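Local coordinates for protein 11R-lipoxygenase (Gersemia fruticosa, PDB 3VF1) that probably catalyses the insertion of molecular oxygen into polyunsaturated fatty acids at a non-heme iron, under calcium regulation, as an 11R-lipoxygenase, at residues A[403-406]-A[407-411]; A[159-162]-A[163-167]. All coordinates share one frame; numbering follows the deposited sequence.

Contact 1: A[403-406]-A[407-411]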
ATOM      1  N   THR A 403      -0.582 -12.234  -0.144  1.00 29.15           N
ATOM      2  CA  THR A 403      -1.518 -12.535   0.936  1.00 32.00           C
ATOM      3  C   THR A 403      -2.951 -12.507   0.421  1.00 34.40           C
ATOM      4  O   THR A 403      -3.810 -13.232   0.924  1.00 37.37           O
ATOM      5  CB  THR A 403      -1.385 -11.550   2.117  1.00 29.40           C
ATOM      6  OG1 THR A 403      -1.848 -10.252   1.725  1.00 29.04           O
ATOM      7  CG2 THR A 403       0.063 -11.466   2.594  1.00 27.74           C
ATOM      8  N   ALA A 404      -3.209 -11.674  -0.581  1.00 32.66           N
ATOM      9  CA  ALA A 404      -4.532 -11.603  -1.187  1.00 32.45           C
ATOM     10  C   ALA A 404      -4.794 -12.865  -1.998  1.00 33.68           C
ATOM     11  O   ALA A 404      -5.865 -13.459  -1.911  1.00 35.23           O
ATOM     12  CB  ALA A 404      -4.648 -10.370  -2.071  1.00 31.81           C
ATOM     13  N   VAL A 405      -3.800 -13.272  -2.782  1.00 32.03           N
ATOM     14  CA  VAL A 405      -3.924 -14.454  -3.628  1.00 35.21           C
ATOM     15  C   VAL A 405      -4.097 -15.715  -2.785  1.00 36.84           C
ATOM     16  O   VAL A 405      -4.922 -16.572  -3.097  1.00 36.49           O
ATOM     17  CB  VAL A 405      -2.694 -14.619  -4.546  1.00 32.36           C
ATOM     18  CG1 VAL A 405      -2.787 -15.915  -5.337  1.00 34.70           C
ATOM     19  CG2 VAL A 405      -2.568 -13.427  -5.483  1.00 32.99           C
ATOM     20  N   SER A 406      -3.319 -15.821  -1.712  1.00 35.20           N
ATOM     21  CA  SER A 406      -3.378 -16.994  -0.849  1.00 35.32           C
ATOM     22  C   SER A 406      -4.714 -17.068  -0.114  1.00 34.99           C
ATOM     23  O   SER A 406      -5.214 -18.157   0.166  1.00 34.94           O
ATOM     24  CB  SER A 406      -2.226 -16.990   0.157  1.00 34.68           C
ATOM     25  OG  SER A 406      -2.258 -18.161   0.952  1.00 37.70           O
ATOM     26  N   SER A 407      -5.289 -15.911   0.199  1.00 33.24           N
ATOM     27  CA  SER A 407      -6.588 -15.865   0.861  1.00 34.88           C
ATOM     28  C   SER A 407      -7.652 -16.534   0.000  1.00 36.91           C
ATOM     29  O   SER A 407      -8.444 -17.341   0.490  1.00 37.12           O
ATOM     30  CB  SER A 407      -7.000 -14.421   1.153  1.00 35.93           C
ATOM     31  OG  SER A 407      -6.185 -13.845   2.161  1.00 38.00           O
ATOM     32  N   TRP A 408      -7.667 -16.196  -1.285  1.00 35.41           N
ATOM     33  CA  TRP A 408      -8.656 -16.741  -2.208  1.00 37.38           C
ATOM     34  C   TRP A 408      -8.455 -18.235  -2.438  1.00 37.09           C
ATOM     35  O   TRP A 408      -9.414 -18.967  -2.679  1.00 41.79           O
ATOM     36  CB  TRP A 408      -8.604 -15.999  -3.546  1.00 34.95           C
ATOM     37  CG  TRP A 408      -9.271 -14.656  -3.511  1.00 35.31           C
ATOM     38  CD1 TRP A 408      -8.666 -13.441  -3.378  1.00 36.95           C
ATOM     39  CD2 TRP A 408     -10.676 -14.395  -3.609  1.00 35.59           C
ATOM     40  NE1 TRP A 408      -9.607 -12.439  -3.387  1.00 37.71           N
ATOM     41  CE2 TRP A 408     -10.848 -12.999  -3.528  1.00 34.89           C
ATOM     42  CE3 TRP A 408     -11.804 -15.206  -3.758  1.00 36.21           C
ATOM     43  CZ2 TRP A 408     -12.104 -12.397  -3.588  1.00 37.69           C
ATOM     44  CZ3 TRP A 408     -13.051 -14.607  -3.818  1.00 37.79           C
ATOM     45  CH2 TRP A 408     -13.190 -13.216  -3.732  1.00 38.54           C
ATOM     46  N   ARG A 409      -7.209 -18.685  -2.349  1.00 37.07           N
ATOM     47  CA  ARG A 409      -6.865 -20.065  -2.681  1.00 39.00           C
ATOM     48  C   ARG A 409      -7.017 -21.045  -1.519  1.00 39.94           C
ATOM     49  O   ARG A 409      -7.158 -22.246  -1.740  1.00 39.16           O
ATOM     50  CB  ARG A 409      -5.427 -20.133  -3.198  1.00 38.63           C
ATOM     51  CG  ARG A 409      -5.228 -19.513  -4.568  1.00 38.58           C
ATOM     52  CD  ARG A 409      -3.752 -19.404  -4.913  1.00 38.23           C
ATOM     53  NE  ARG A 409      -3.059 -20.683  -4.788  1.00 41.84           N
ATOM     54  CZ  ARG A 409      -3.141 -21.674  -5.672  1.00 45.13           C
ATOM     55  NH1 ARG A 409      -3.899 -21.551  -6.752  1.00 42.29           N
ATOM     56  NH2 ARG A 409      -2.468 -22.798  -5.470  1.00 48.70           N
ATOM     57  N   ASN A 410      -6.979 -20.546  -0.287  1.00 37.95           N
ATOM     58  CA  ASN A 410      -6.917 -21.430   0.873  1.00 35.26           C
ATOM     59  C   ASN A 410      -7.962 -21.172   1.960  1.00 36.61           C
ATOM     60  O   ASN A 410      -8.183 -22.027   2.817  1.00 39.00           O
ATOM     61  CB  ASN A 410      -5.520 -21.367   1.492  1.00 32.45           C
ATOM     62  CG  ASN A 410      -4.429 -21.702   0.495  1.00 37.14           C
ATOM     63  OD1 ASN A 410      -4.139 -22.872   0.244  1.00 39.70           O
ATOM     64  ND2 ASN A 410      -3.819 -20.673  -0.083  1.00 40.60           N
ATOM     65  N   LEU A 411      -8.602 -20.007   1.931  1.00 36.58           N
ATOM     66  CA  LEU A 411      -9.558 -19.653   2.976  1.00 35.08           C
ATOM     67  C   LEU A 411     -10.976 -19.510   2.432  1.00 37.85           C
ATOM     68  O   LEU A 411     -11.190 -18.857   1.410  1.00 39.55           O
ATOM     69  CB  LEU A 411      -9.149 -18.345   3.655  1.00 33.85           C
ATOM     70  CG  LEU A 411      -7.778 -18.324   4.330  1.00 36.41           C
ATOM     71  CD1 LEU A 411      -7.527 -16.957   4.949  1.00 34.18           C
ATOM     72  CD2 LEU A 411      -7.669 -19.417   5.379  1.00 32.13           C
TER
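Asn410 reaches back one helical turn to Ser406. Its CB lies 3.5 Å from Ser406 O; CG then runs beside the backbone N, anti to its own carbonyl carbon (chi1 -56°), and brings the amide round to the same oxygen. At the tip, ND2 donates to Ser406 O over 2.9 Å with an N-H...O angle of 157°, arriving in the carbonyl plane on a lone pair, while the backbone N of Asn410 adds a weak bond. Ser406 OG stands 3.1 Å from ND2 and is bonded to Trp530 O; Asp533 OD2 also accepts from ND2. With an alanine here Ser406 O is likely to be left with the weak bonds from the backbone, and Asp533 OD2 without its amide partner. Three residues earlier, Ser407 OG bonds to Thr403 O at 2.7 Å, and Ser407 N reaches that oxygen from above the carbonyl plane. Val405 and Arg409 run alongside each other, CG1 to CD 3.6 Å, before the guanidinium turns to Asp533. The Trp408 ring sets its CD1 edge 3.2 Å from Ala404 O. Serine and asparagine side chains folded back onto i-4 carbonyls thus line the C-terminal end of helix 369-410, a long helix of the lipoxygenase catalytic domain.

Contact 2: A[159-162]-A[163-167]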
ATOM      1  N   SER A 159     -12.071 -24.904  -3.277  1.00 48.91           N
ATOM      2  CA  SER A 159     -11.675 -25.682  -4.445  1.00 47.50           C
ATOM      3  C   SER A 159     -12.017 -24.934  -5.730  1.00 47.54           C
ATOM      4  O   SER A 159     -11.239 -24.931  -6.685  1.00 48.66           O
ATOM      5  CB  SER A 159     -12.365 -27.047  -4.431  1.00 48.47           C
ATOM      6  OG  SER A 159     -12.000 -27.812  -5.567  1.00 58.90           O
ATOM      7  N   GLU A 160     -13.183 -24.297  -5.746  1.00 46.77           N
ATOM      8  CA  GLU A 160     -13.610 -23.510  -6.894  1.00 48.68           C
ATOM      9  C   GLU A 160     -12.709 -22.295  -7.086  1.00 49.43           C
ATOM     10  O   GLU A 160     -12.306 -21.980  -8.205  1.00 49.32           O
ATOM     11  CB  GLU A 160     -15.060 -23.053  -6.716  1.00 50.05           C
ATOM     12  CG  GLU A 160     -16.084 -24.173  -6.824  1.00 59.34           C
ATOM     13  CD  GLU A 160     -17.497 -23.698  -6.536  1.00 74.68           C
ATOM     14  OE1 GLU A 160     -17.650 -22.672  -5.839  1.00 72.79           O
ATOM     15  OE2 GLU A 160     -18.453 -24.349  -7.010  1.00 79.51           O
ATOM     16  N   ASN A 161     -12.394 -21.616  -5.986  1.00 47.56           N
ATOM     17  CA  ASN A 161     -11.579 -20.408  -6.037  1.00 43.52           C
ATOM     18  C   ASN A 161     -10.165 -20.658  -6.554  1.00 43.34           C
ATOM     19  O   ASN A 161      -9.606 -19.825  -7.265  1.00 46.16           O
ATOM     20  CB  ASN A 161     -11.521 -19.746  -4.659  1.00 41.34           C
ATOM     21  CG  ASN A 161     -12.806 -19.021  -4.306  1.00 41.84           C
ATOM     22  OD1 ASN A 161     -13.557 -18.598  -5.187  1.00 43.05           O
ATOM     23  ND2 ASN A 161     -13.063 -18.866  -3.012  1.00 40.38           N
ATOM     24  N   LYS A 162      -9.586 -21.801  -6.201  1.00 43.85           N
ATOM     25  CA  LYS A 162      -8.240 -22.138  -6.655  1.00 45.89           C
ATOM     26  C   LYS A 162      -8.146 -22.132  -8.177  1.00 49.73           C
ATOM     27  O   LYS A 162      -7.065 -21.960  -8.738  1.00 52.06           O
ATOM     28  CB  LYS A 162      -7.810 -23.509  -6.127  1.00 44.45           C
ATOM     29  CG  LYS A 162      -7.187 -23.483  -4.742  1.00 43.18           C
ATOM     30  CD  LYS A 162      -6.393 -24.757  -4.481  1.00 44.63           C
ATOM     31  CE  LYS A 162      -5.773 -24.768  -3.092  1.00 49.28           C
ATOM     32  NZ  LYS A 162      -6.801 -24.864  -2.016  1.00 44.13           N
ATOM     33  N   LYS A 163      -9.279 -22.322  -8.845  1.00 50.71           N
ATOM     34  CA  LYS A 163      -9.303 -22.381 -10.302  1.00 51.87           C
ATOM     35  C   LYS A 163      -9.309 -20.985 -10.919  1.00 51.20           C
ATOM     36  O   LYS A 163      -8.905 -20.803 -12.068  1.00 53.01           O
ATOM     37  CB  LYS A 163     -10.525 -23.168 -10.778  1.00 55.21           C
ATOM     38  CG  LYS A 163     -10.567 -24.601 -10.273  1.00 56.02           C
ATOM     39  CD  LYS A 163     -11.784 -25.343 -10.800  1.00 61.24           C
ATOM     40  CE  LYS A 163     -11.795 -26.790 -10.332  1.00 62.21           C
ATOM     41  NZ  LYS A 163     -12.981 -27.534 -10.841  1.00 75.50           N
ATOM     42  N   LEU A 164      -9.767 -20.003 -10.148  1.00 46.61           N
ATOM     43  CA  LEU A 164      -9.855 -18.629 -10.628  1.00 46.85           C
ATOM     44  C   LEU A 164      -8.622 -17.814 -10.254  1.00 48.20           C
ATOM     45  O   LEU A 164      -8.242 -16.887 -10.973  1.00 46.79           O
ATOM     46  CB  LEU A 164     -11.104 -17.953 -10.058  1.00 44.41           C
ATOM     47  CG  LEU A 164     -12.441 -18.583 -10.450  1.00 47.15           C
ATOM     48  CD1 LEU A 164     -13.592 -17.871  -9.751  1.00 44.63           C
ATOM     49  CD2 LEU A 164     -12.630 -18.554 -11.960  1.00 46.29           C
ATOM     50  N   TYR A 165      -7.999 -18.164  -9.132  1.00 46.10           N
ATOM     51  CA  TYR A 165      -6.868 -17.400  -8.616  1.00 41.53           C
ATOM     52  C   TYR A 165      -5.596 -18.242  -8.572  1.00 42.31           C
ATOM     53  O   TYR A 165      -5.277 -18.851  -7.554  1.00 46.45           O
ATOM     54  CB  TYR A 165      -7.199 -16.860  -7.223  1.00 40.68           C
ATOM     55  CG  TYR A 165      -8.416 -15.960  -7.202  1.00 38.55           C
ATOM     56  CD1 TYR A 165      -8.312 -14.613  -7.519  1.00 41.37           C
ATOM     57  CD2 TYR A 165      -9.667 -16.458  -6.868  1.00 39.93           C
ATOM     58  CE1 TYR A 165      -9.421 -13.785  -7.504  1.00 40.88           C
ATOM     59  CE2 TYR A 165     -10.782 -15.640  -6.848  1.00 40.08           C
ATOM     60  CZ  TYR A 165     -10.653 -14.305  -7.167  1.00 40.58           C
ATOM     61  OH  TYR A 165     -11.760 -13.486  -7.152  1.00 41.04           O
ATOM     62  N   LYS A 166      -4.875 -18.265  -9.688  1.00 43.36           N
ATOM     63  CA  LYS A 166      -3.635 -19.024  -9.797  1.00 41.61           C
ATOM     64  C   LYS A 166      -2.435 -18.107  -9.591  1.00 41.14           C
ATOM     65  O   LYS A 166      -2.562 -16.885  -9.661  1.00 42.49           O
ATOM     66  CB  LYS A 166      -3.538 -19.673 -11.178  1.00 44.35           C
ATOM     67  CG  LYS A 166      -4.785 -20.436 -11.605  1.00 49.90           C
ATOM     68  CD  LYS A 166      -4.640 -21.935 -11.394  1.00 60.35           C
ATOM     69  CE  LYS A 166      -4.271 -22.271  -9.959  1.00 62.77           C
ATOM     70  NZ  LYS A 166      -4.453 -23.723  -9.666  1.00 60.20           N
ATOM     71  N   TRP A 167      -1.272 -18.700  -9.341  1.00 37.88           N
ATOM     72  CA  TRP A 167      -0.031 -17.938  -9.257  1.00 39.45           C
ATOM     73  C   TRP A 167       0.494 -17.635 -10.657  1.00 39.51           C
ATOM     74  O   TRP A 167       0.748 -18.543 -11.446  1.00 44.73           O
ATOM     75  CB  TRP A 167       1.026 -18.706  -8.461  1.00 38.78           C
ATOM     76  CG  TRP A 167       0.687 -18.875  -7.012  1.00 41.79           C
ATOM     77  CD1 TRP A 167       0.310 -20.027  -6.388  1.00 40.71           C
ATOM     78  CD2 TRP A 167       0.694 -17.856  -6.006  1.00 41.18           C
ATOM     79  NE1 TRP A 167       0.082 -19.790  -5.054  1.00 41.79           N
ATOM     80  CE2 TRP A 167       0.311 -18.464  -4.794  1.00 41.71           C
ATOM     81  CE3 TRP A 167       0.987 -16.490  -6.012  1.00 39.59           C
ATOM     82  CZ2 TRP A 167       0.215 -17.753  -3.601  1.00 39.27           C
ATOM     83  CZ3 TRP A 167       0.890 -15.785  -4.824  1.00 38.47           C
ATOM     84  CH2 TRP A 167       0.506 -16.417  -3.635  1.00 37.73           C
TER
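The C-terminal end of helix 148-164 is where this contact lies, and the carbonyls of Glu160 and Asn161 are taken up there by backbone N-H groups that follow. Asn161 O accepts twice: from Leu164 N at 2.9 Å, above the carbonyl plane, and from Tyr165 N at 3.0 Å, which lies nearly along the C=O axis at a C=O...N angle of 171°. Before it, Glu160 O takes Lys163 N at 3.1 Å, again from above its plane. Bonds from i+3 stand here beside an i+4 bond, as the helix gives way to the extended chain at Tyr165. The Tyr165 ring turns an edge to the same carbonyl, with CD2 3.4 Å from Asn161 O; its CG is held beside the backbone N, anti to the carbonyl carbon (chi1 -59°), which swings the ring back beside the last turn. That ring stacks on Trp408 of helix 369-410, so the end of helix 148-164, the next helix after strand 130-134 of the PLAT-type beta-sandwich, is fitted against the catalytic domain. Lys166 folds back toward the helix: bends at chi2 and chi3 bring its CE to 3.1 Å from Lys162 O, with CD alongside. Lys163, by contrast, runs straight beyond CG, its aliphatic chain passing Ser159 O, with CG 3.7 Å from that oxygen. The chain of Lys162 departs in another direction, bending at chi4 toward helix 369-410, where its NZ bonds to Arg409 O, while Glu160 OE2 pairs with Lys156 one turn back.

How the contacts relate
Contact 2 precedes contact 1 in the chain, yet their centres lie only about 9 Å apart, because the end of helix 148-164 packs against the end of helix 369-410. Two probable hydrogen bonds join them, in opposite senses: Lys162 NZ to Arg409 O at 2.7 Å, and Arg409 NH1 to Tyr165 O at 3.1 Å. Asp533 draws on both contacts as well: Arg409 NE pairs with Asp533 OD2, and Trp167 NE1 bonds to Asp533 OD1. Neither contact forms the iron site, although helix 369-410 carries the iron ligands His392 and His397; the side chains of Ala404 and His397 are about 11 Å apart.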